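Local coordinates for extracellular protein containing a SCP domain (Bacillus anthracis, PDB 4IFA) that is of unknown function but belongs to the SCP/CAP family of secreted proteins, its CAP domain following a CAP-associated N-terminal region, at residues L227-R232 / L237-W242; G304-N307 / H311-N314. All blocks are in the same frame, centred on the assembly; numbering follows the deposited sequence.

Interaction 1: residues L227-R232 / L237-W242; sequences LTNIIR and LPLLAW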
ATOM      1  N   LEU A 227      -1.626  -6.049   4.310  1.00 18.44           N
ATOM      2  CA  LEU A 227      -0.989  -4.892   4.907  1.00 17.12           C
ATOM      3  C   LEU A 227      -1.794  -4.415   6.116  1.00 16.97           C
ATOM      4  O   LEU A 227      -1.236  -3.809   7.016  1.00 17.64           O
ATOM      5  CB  LEU A 227      -0.793  -3.809   3.830  1.00 17.16           C
ATOM      6  CG  LEU A 227       0.156  -4.182   2.703  1.00 18.03           C
ATOM      7  CD1 LEU A 227       0.061  -3.114   1.581  1.00 19.89           C
ATOM      8  CD2 LEU A 227       1.573  -4.266   3.274  1.00 21.94           C
ATOM      9  N   THR A 228      -3.102  -4.692   6.135  1.00 16.10           N
ATOM     10  CA  THR A 228      -3.922  -4.385   7.335  1.00 16.11           C
ATOM     11  C   THR A 228      -3.447  -5.314   8.464  1.00 16.88           C
ATOM     12  O   THR A 228      -3.364  -4.865   9.597  1.00 17.36           O
ATOM     13  CB  THR A 228      -5.435  -4.551   7.075  1.00 16.81           C
ATOM     14  OG1 THR A 228      -5.833  -3.525   6.141  1.00 18.06           O
ATOM     15  CG2 THR A 228      -6.251  -4.327   8.332  1.00 17.25           C
ATOM     16  N   ASN A 229      -3.162  -6.576   8.174  1.00 17.50           N
ATOM     17  CA  ASN A 229      -2.682  -7.489   9.199  1.00 17.99           C
ATOM     18  C   ASN A 229      -1.280  -7.088   9.704  1.00 19.58           C
ATOM     19  O   ASN A 229      -0.969  -7.303  10.869  1.00 18.81           O
ATOM     20  CB  ASN A 229      -2.785  -8.941   8.797  1.00 19.46           C
ATOM     21  CG  ASN A 229      -4.181  -9.479   8.970  1.00 18.71           C
ATOM     22  OD1 ASN A 229      -4.882  -9.045   9.882  1.00 19.72           O
ATOM     23  ND2 ASN A 229      -4.590 -10.427   8.132  1.00 22.43           N
ATOM     24  N   ILE A 230      -0.453  -6.476   8.856  1.00 18.07           N
ATOM     25  CA  ILE A 230       0.829  -5.916   9.314  1.00 17.78           C
ATOM     26  C   ILE A 230       0.582  -4.797  10.333  1.00 18.17           C
ATOM     27  O   ILE A 230       1.249  -4.723  11.363  1.00 19.38           O
ATOM     28  CB  ILE A 230       1.684  -5.474   8.124  1.00 19.29           C
ATOM     29  CG1 ILE A 230       2.179  -6.739   7.424  1.00 23.17           C
ATOM     30  CG2 ILE A 230       2.826  -4.549   8.559  1.00 20.52           C
ATOM     31  CD1 ILE A 230       3.015  -6.511   6.235  1.00 26.74           C
ATOM     32  N   ILE A 231      -0.400  -3.936  10.054  1.00 16.96           N
ATOM     33  CA  ILE A 231      -0.782  -2.932  11.008  1.00 18.46           C
ATOM     34  C   ILE A 231      -1.266  -3.588  12.308  1.00 18.90           C
ATOM     35  O   ILE A 231      -0.872  -3.146  13.423  1.00 20.41           O
ATOM     36  CB  ILE A 231      -1.894  -2.025  10.404  1.00 17.51           C
ATOM     37  CG1 ILE A 231      -1.330  -1.150   9.305  1.00 18.63           C
ATOM     38  CG2 ILE A 231      -2.496  -1.136  11.498  1.00 19.40           C
ATOM     39  CD1 ILE A 231      -2.367  -0.475   8.409  1.00 18.55           C
ATOM     40  N   ARG A 232      -2.135  -4.584  12.209  1.00 19.24           N
ATOM     41  CA  ARG A 232      -2.665  -5.274  13.421  1.00 19.90           C
ATOM     42  C   ARG A 232      -1.483  -5.811  14.254  1.00 20.40           C
ATOM     43  O   ARG A 232      -1.400  -5.597  15.475  1.00 21.12           O
ATOM     44  CB  ARG A 232      -3.624  -6.419  13.115  1.00 20.53           C
ATOM     45  CG  ARG A 232      -4.851  -6.169  12.244  1.00 23.92           C
ATOM     46  CD  ARG A 232      -5.970  -5.568  12.929  1.00 23.37           C
ATOM     47  NE  ARG A 232      -6.625  -6.451  13.892  1.00 20.90           N
ATOM     48  CZ  ARG A 232      -7.746  -6.132  14.533  1.00 22.94           C
ATOM     49  NH1 ARG A 232      -8.328  -4.979  14.296  1.00 22.72           N
ATOM     50  NH2 ARG A 232      -8.274  -6.994  15.403  1.00 22.47           N
ATOM     51  N   LEU A 237      -2.412  -6.587  18.083  1.00 24.32           N
ATOM     52  CA  LEU A 237      -3.803  -6.991  17.938  1.00 23.73           C
ATOM     53  C   LEU A 237      -3.880  -8.318  17.210  1.00 24.91           C
ATOM     54  O   LEU A 237      -3.009  -8.626  16.390  1.00 24.84           O
ATOM     55  CB  LEU A 237      -4.568  -5.947  17.101  1.00 24.26           C
ATOM     56  CG  LEU A 237      -4.755  -4.590  17.787  1.00 23.52           C
ATOM     57  CD1 LEU A 237      -5.184  -3.495  16.806  1.00 25.92           C
ATOM     58  CD2 LEU A 237      -5.767  -4.710  18.938  1.00 27.12           C
ATOM     59  N   PRO A 238      -4.953  -9.084  17.446  1.00 25.85           N
ATOM     60  CA  PRO A 238      -5.089 -10.310  16.708  1.00 26.21           C
ATOM     61  C   PRO A 238      -5.305 -10.022  15.233  1.00 24.00           C
ATOM     62  O   PRO A 238      -5.902  -9.015  14.863  1.00 23.02           O
ATOM     63  CB  PRO A 238      -6.350 -10.945  17.291  1.00 27.27           C
ATOM     64  CG  PRO A 238      -6.550 -10.290  18.589  1.00 31.64           C
ATOM     65  CD  PRO A 238      -5.998  -8.915  18.457  1.00 28.21           C
ATOM     66  N   LEU A 239      -4.846 -10.933  14.390  1.00 23.72           N
ATOM     67  CA  LEU A 239      -4.993 -10.773  12.972  1.00 23.80           C
ATOM     68  C   LEU A 239      -6.439 -11.024  12.563  1.00 22.92           C
ATOM     69  O   LEU A 239      -7.223 -11.688  13.279  1.00 25.38           O
ATOM     70  CB  LEU A 239      -4.082 -11.733  12.226  1.00 24.62           C
ATOM     71  CG  LEU A 239      -2.574 -11.627  12.539  1.00 28.65           C
ATOM     72  CD1 LEU A 239      -1.792 -12.405  11.481  1.00 32.72           C
ATOM     73  CD2 LEU A 239      -2.100 -10.161  12.602  1.00 30.39           C
ATOM     74  N   LEU A 240      -6.805 -10.438  11.442  1.00 20.59           N
ATOM     75  CA  LEU A 240      -8.133 -10.600  10.883  1.00 21.11           C
ATOM     76  C   LEU A 240      -8.121 -11.709   9.829  1.00 22.29           C
ATOM     77  O   LEU A 240      -7.148 -11.890   9.060  1.00 23.39           O
ATOM     78  CB  LEU A 240      -8.583  -9.288  10.225  1.00 20.64           C
ATOM     79  CG  LEU A 240      -8.664  -8.065  11.126  1.00 20.22           C
ATOM     80  CD1 LEU A 240      -8.801  -6.766  10.337  1.00 23.73           C
ATOM     81  CD2 LEU A 240      -9.774  -8.197  12.158  1.00 24.96           C
ATOM     82  N   ALA A 241      -9.184 -12.499   9.828  1.00 22.26           N
ATOM     83  CA  ALA A 241      -9.397 -13.569   8.847  1.00 22.70           C
ATOM     84  C   ALA A 241     -10.129 -13.045   7.649  1.00 24.01           C
ATOM     85  O   ALA A 241     -11.059 -12.301   7.786  1.00 23.54           O
ATOM     86  CB  ALA A 241     -10.232 -14.716   9.477  1.00 23.17           C
ATOM     87  N   TRP A 242      -9.725 -13.465   6.447  1.00 21.58           N
ATOM     88  CA  TRP A 242     -10.395 -13.085   5.221  1.00 23.55           C
ATOM     89  C   TRP A 242     -11.778 -13.681   5.167  1.00 23.05           C
ATOM     90  O   TRP A 242     -11.971 -14.879   5.483  1.00 26.25           O
ATOM     91  CB  TRP A 242      -9.603 -13.626   4.011  1.00 22.94           C
ATOM     92  CG  TRP A 242     -10.218 -13.338   2.657  1.00 24.31           C
ATOM     93  CD1 TRP A 242     -10.931 -14.218   1.882  1.00 25.52           C
ATOM     94  CD2 TRP A 242     -10.243 -12.082   1.953  1.00 22.71           C
ATOM     95  NE1 TRP A 242     -11.351 -13.604   0.728  1.00 25.78           N
ATOM     96  CE2 TRP A 242     -10.935 -12.301   0.733  1.00 22.99           C
ATOM     97  CE3 TRP A 242      -9.711 -10.815   2.198  1.00 20.63           C
ATOM     98  CZ2 TRP A 242     -11.121 -11.287  -0.206  1.00 24.22           C
ATOM     99  CZ3 TRP A 242      -9.856  -9.831   1.255  1.00 22.61           C
ATOM    100  CH2 TRP A 242     -10.580 -10.052   0.084  1.00 22.94           C
TER
HETATM  101  O   HOH W   1      -8.929 -10.298  15.341  1.00 39.61           O
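Asn229 and Arg232, one helical turn apart on helix 210-234, reach across to the backbone of Leu237-Leu240, the chain that leads from this helix into edge strand 241-242 of the CAP (SCP) domain, an alpha/beta fold. The carboxamide of Asn229 reads both polar groups of one residue: OD1 takes the N-H of Leu240 at 2.8 Å in a nearly straight bond (170°), and ND2 gives a proton to Leu240 O at 3.1 Å, meeting it in the carbonyl plane on a lone pair. Two bonds to the N-H and C=O of one residue fix the amide's rotation, a task suited to asparagine because its short side chain carries both a donor and an acceptor.

Arg232 grips side-on. NE lies 2.8 Å from Pro238 O, nearly in line with its C=O, and NH2 bonds the same oxygen at 3.2 Å, so a single carbonyl receives two donors in the guanidinium plane. Bends at chi2 (-81°) and chi3 (-70°) curl the long side chain back to this oxygen. Leu240 covers the middle of one guanidinium face, its CD2 3.7 Å from Arg232 CZ, and Leu237 borders the opposite face, toward the rim. These aliphatic branches leave the edges of the flat cation for polar partners, NH1 bonding Leu315 O and Asn317 O.

Further out, Leu237 N donates to Arg232 O at 3.0 Å, tying the chain after the helix back to its last turn. Leu240 also packs on Leu323 of the neighbouring strand, while Thr228 bonds Ile224 O through OG1 and turns its methyl to Leu240, CG2 to CD1 4.1 Å. Leu239 CD2 rests 3.5 Å from Asn229 O.

Interaction 2: residues G304-N307 / H311-N314; sequences GWLN and HRKN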
ATOM      1  N   GLY A 304      -3.746   6.211   3.662  1.00 18.16           N
ATOM      2  CA  GLY A 304      -4.712   7.284   3.910  1.00 19.12           C
ATOM      3  C   GLY A 304      -5.592   6.920   5.096  1.00 18.34           C
ATOM      4  O   GLY A 304      -5.860   7.758   5.990  1.00 19.89           O
ATOM      5  N   TRP A 305      -6.046   5.672   5.171  1.00 18.27           N
ATOM      6  CA  TRP A 305      -6.868   5.220   6.299  1.00 18.23           C
ATOM      7  C   TRP A 305      -6.109   5.243   7.626  1.00 17.69           C
ATOM      8  O   TRP A 305      -6.617   5.680   8.668  1.00 18.44           O
ATOM      9  CB  TRP A 305      -7.455   3.831   6.069  1.00 17.12           C
ATOM     10  CG  TRP A 305      -8.455   3.774   4.960  1.00 16.85           C
ATOM     11  CD1 TRP A 305      -9.391   4.732   4.667  1.00 19.91           C
ATOM     12  CD2 TRP A 305      -8.713   2.673   4.062  1.00 16.66           C
ATOM     13  NE1 TRP A 305     -10.184   4.315   3.626  1.00 19.09           N
ATOM     14  CE2 TRP A 305      -9.790   3.064   3.230  1.00 16.85           C
ATOM     15  CE3 TRP A 305      -8.123   1.432   3.847  1.00 17.40           C
ATOM     16  CZ2 TRP A 305     -10.271   2.223   2.221  1.00 18.61           C
ATOM     17  CZ3 TRP A 305      -8.578   0.639   2.834  1.00 17.45           C
ATOM     18  CH2 TRP A 305      -9.660   1.022   2.062  1.00 17.75           C
ATOM     19  N   LEU A 306      -4.867   4.785   7.613  1.00 18.02           N
ATOM     20  CA  LEU A 306      -4.032   4.767   8.840  1.00 17.92           C
ATOM     21  C   LEU A 306      -3.874   6.157   9.408  1.00 18.50           C
ATOM     22  O   LEU A 306      -3.841   6.352  10.637  1.00 19.73           O
ATOM     23  CB  LEU A 306      -2.652   4.199   8.520  1.00 18.03           C
ATOM     24  CG  LEU A 306      -1.679   3.976   9.673  1.00 18.43           C
ATOM     25  CD1 LEU A 306      -2.210   2.902  10.608  1.00 19.75           C
ATOM     26  CD2 LEU A 306      -0.273   3.650   9.147  1.00 19.87           C
ATOM     27  N   ASN A 307      -3.788   7.151   8.520  1.00 18.94           N
ATOM     28  CA  ASN A 307      -3.590   8.542   8.906  1.00 19.57           C
ATOM     29  C   ASN A 307      -4.844   9.392   9.119  1.00 20.21           C
ATOM     30  O   ASN A 307      -4.754  10.609   9.265  1.00 22.10           O
ATOM     31  CB  ASN A 307      -2.657   9.209   7.900  1.00 20.51           C
ATOM     32  CG  ASN A 307      -1.231   8.819   8.122  1.00 19.53           C
ATOM     33  OD1 ASN A 307      -0.616   9.332   9.051  1.00 21.16           O
ATOM     34  ND2 ASN A 307      -0.677   7.945   7.263  1.00 19.62           N
ATOM     35  N   HIS A 311     -10.999   6.277  10.452  1.00 22.06           N
ATOM     36  CA  HIS A 311     -10.695   5.051   9.732  1.00 19.54           C
ATOM     37  C   HIS A 311      -9.756   4.157  10.541  1.00 19.88           C
ATOM     38  O   HIS A 311      -9.837   2.923  10.550  1.00 19.14           O
ATOM     39  CB  HIS A 311     -10.084   5.378   8.374  1.00 19.69           C
ATOM     40  CG  HIS A 311     -10.964   6.225   7.513  1.00 20.54           C
ATOM     41  ND1 HIS A 311     -11.015   7.595   7.598  1.00 22.02           N
ATOM     42  CD2 HIS A 311     -11.820   5.875   6.525  1.00 22.84           C
ATOM     43  CE1 HIS A 311     -11.878   8.058   6.708  1.00 24.20           C
ATOM     44  NE2 HIS A 311     -12.363   7.033   6.024  1.00 23.83           N
ATOM     45  N   ARG A 312      -8.790   4.802  11.190  1.00 19.69           N
ATOM     46  CA  ARG A 312      -7.843   4.128  12.081  1.00 19.81           C
ATOM     47  C   ARG A 312      -8.542   3.370  13.193  1.00 19.64           C
ATOM     48  O   ARG A 312      -8.116   2.284  13.586  1.00 20.70           O
ATOM     49  CB  ARG A 312      -6.861   5.167  12.645  1.00 20.07           C
ATOM     50  CG  ARG A 312      -5.764   4.644  13.556  1.00 21.74           C
ATOM     51  CD  ARG A 312      -5.060   5.858  14.167  1.00 22.07           C
ATOM     52  NE  ARG A 312      -3.870   5.499  14.946  1.00 24.11           N
ATOM     53  CZ  ARG A 312      -2.695   5.214  14.393  1.00 20.33           C
ATOM     54  NH1 ARG A 312      -2.539   5.200  13.067  1.00 20.81           N
ATOM     55  NH2 ARG A 312      -1.662   4.902  15.160  1.00 22.25           N
ATOM     56  N   LYS A 313      -9.625   3.946  13.729  1.00 21.04           N
ATOM     57  CA  LYS A 313     -10.407   3.265  14.759  1.00 23.20           C
ATOM     58  C   LYS A 313     -10.845   1.875  14.274  1.00 22.36           C
ATOM     59  O   LYS A 313     -10.786   0.923  15.049  1.00 23.20           O
ATOM     60  CB  LYS A 313     -11.604   4.117  15.251  1.00 25.16           C
ATOM     61  CG  LYS A 313     -11.170   5.320  16.074  1.00 32.40           C
ATOM     62  CD  LYS A 313     -12.273   6.102  16.756  1.00 39.17           C
ATOM     63  CE  LYS A 313     -11.663   7.400  17.358  1.00 43.00           C
ATOM     64  NZ  LYS A 313     -10.427   7.191  18.186  1.00 44.68           N
ATOM     65  N   ASN A 314     -11.274   1.741  13.002  1.00 20.67           N
ATOM     66  CA  ASN A 314     -11.685   0.432  12.514  1.00 20.71           C
ATOM     67  C   ASN A 314     -10.487  -0.501  12.360  1.00 20.18           C
ATOM     68  O   ASN A 314     -10.531  -1.659  12.787  1.00 21.56           O
ATOM     69  CB  ASN A 314     -12.440   0.525  11.190  1.00 20.29           C
ATOM     70  CG  ASN A 314     -13.806   1.119  11.326  1.00 22.36           C
ATOM     71  OD1 ASN A 314     -14.531   0.848  12.305  1.00 23.22           O
ATOM     72  ND2 ASN A 314     -14.187   1.914  10.341  1.00 21.60           N
TER
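Trp305, near the end of helix 298-306, meets His311 of the next helix, 309-315, across the short connection between the two helices. Their rings are nearly parallel, the planes 20° apart, but slid so far that they barely overlap: the centroid of the five-membered indole ring is 4.8 Å from that of the imidazole, and the closest atoms are Trp305 CD1 and His311 CD2 at 3.3 Å. Behind them the two CB atoms, of Trp305 and His311, touch at 3.8 Å. Each ring is steered by a bond of its own, Trp305 NE1 to Ile291 O and His311 ND1 to Ser308 OG, so these two nitrogens each have a partner. A large flat indole suits this place because its broad surface also packs on Tyr332 and Ala292 of the sheet.

Leu306 follows. Its carbonyl oxygen, close to the helix end, accepts from Arg312 NH1 at 3.0 Å in a bent bond (143°), with the donor tilted from the carbonyl plane. Arg312 can get there because its side chain is extended from CG to NE; it then turns at chi4 (79°). The same NH1 lies 3.4 Å from Leu306 CD1 and forms a salt bridge with Asp171 of the CAP-associated N-terminal region. Asp171 probably offsets the charge of the buried arginine.

Asn307 is the first residue to leave helical angles. The contact thus joins two consecutive helices, linked by a short connection and packed beside the sheet of the alpha/beta fold of the CAP (SCP) domain.

Overall arrangement
Interaction 1 comes first along the chain and closes before interaction 2 opens; both belong to the CAP (SCP) part of the chain, with their centres about 13 Å apart. Interaction 1 joins helix 210-234 to edge strand 241-242 of the mixed sheet, and interaction 2 joins helices 298-306 and 309-315. They meet directly where Ile231 CD1 packs on Leu306 CD1 at 4.0 Å, and again, more loosely, where Arg232 NH1 lies 4.3 Å from Asn314 O. The three helices are therefore packed together beside the sheet. Through Asp171, interaction 2 also brings the CAP domain into contact with the CAP-associated N-terminal region.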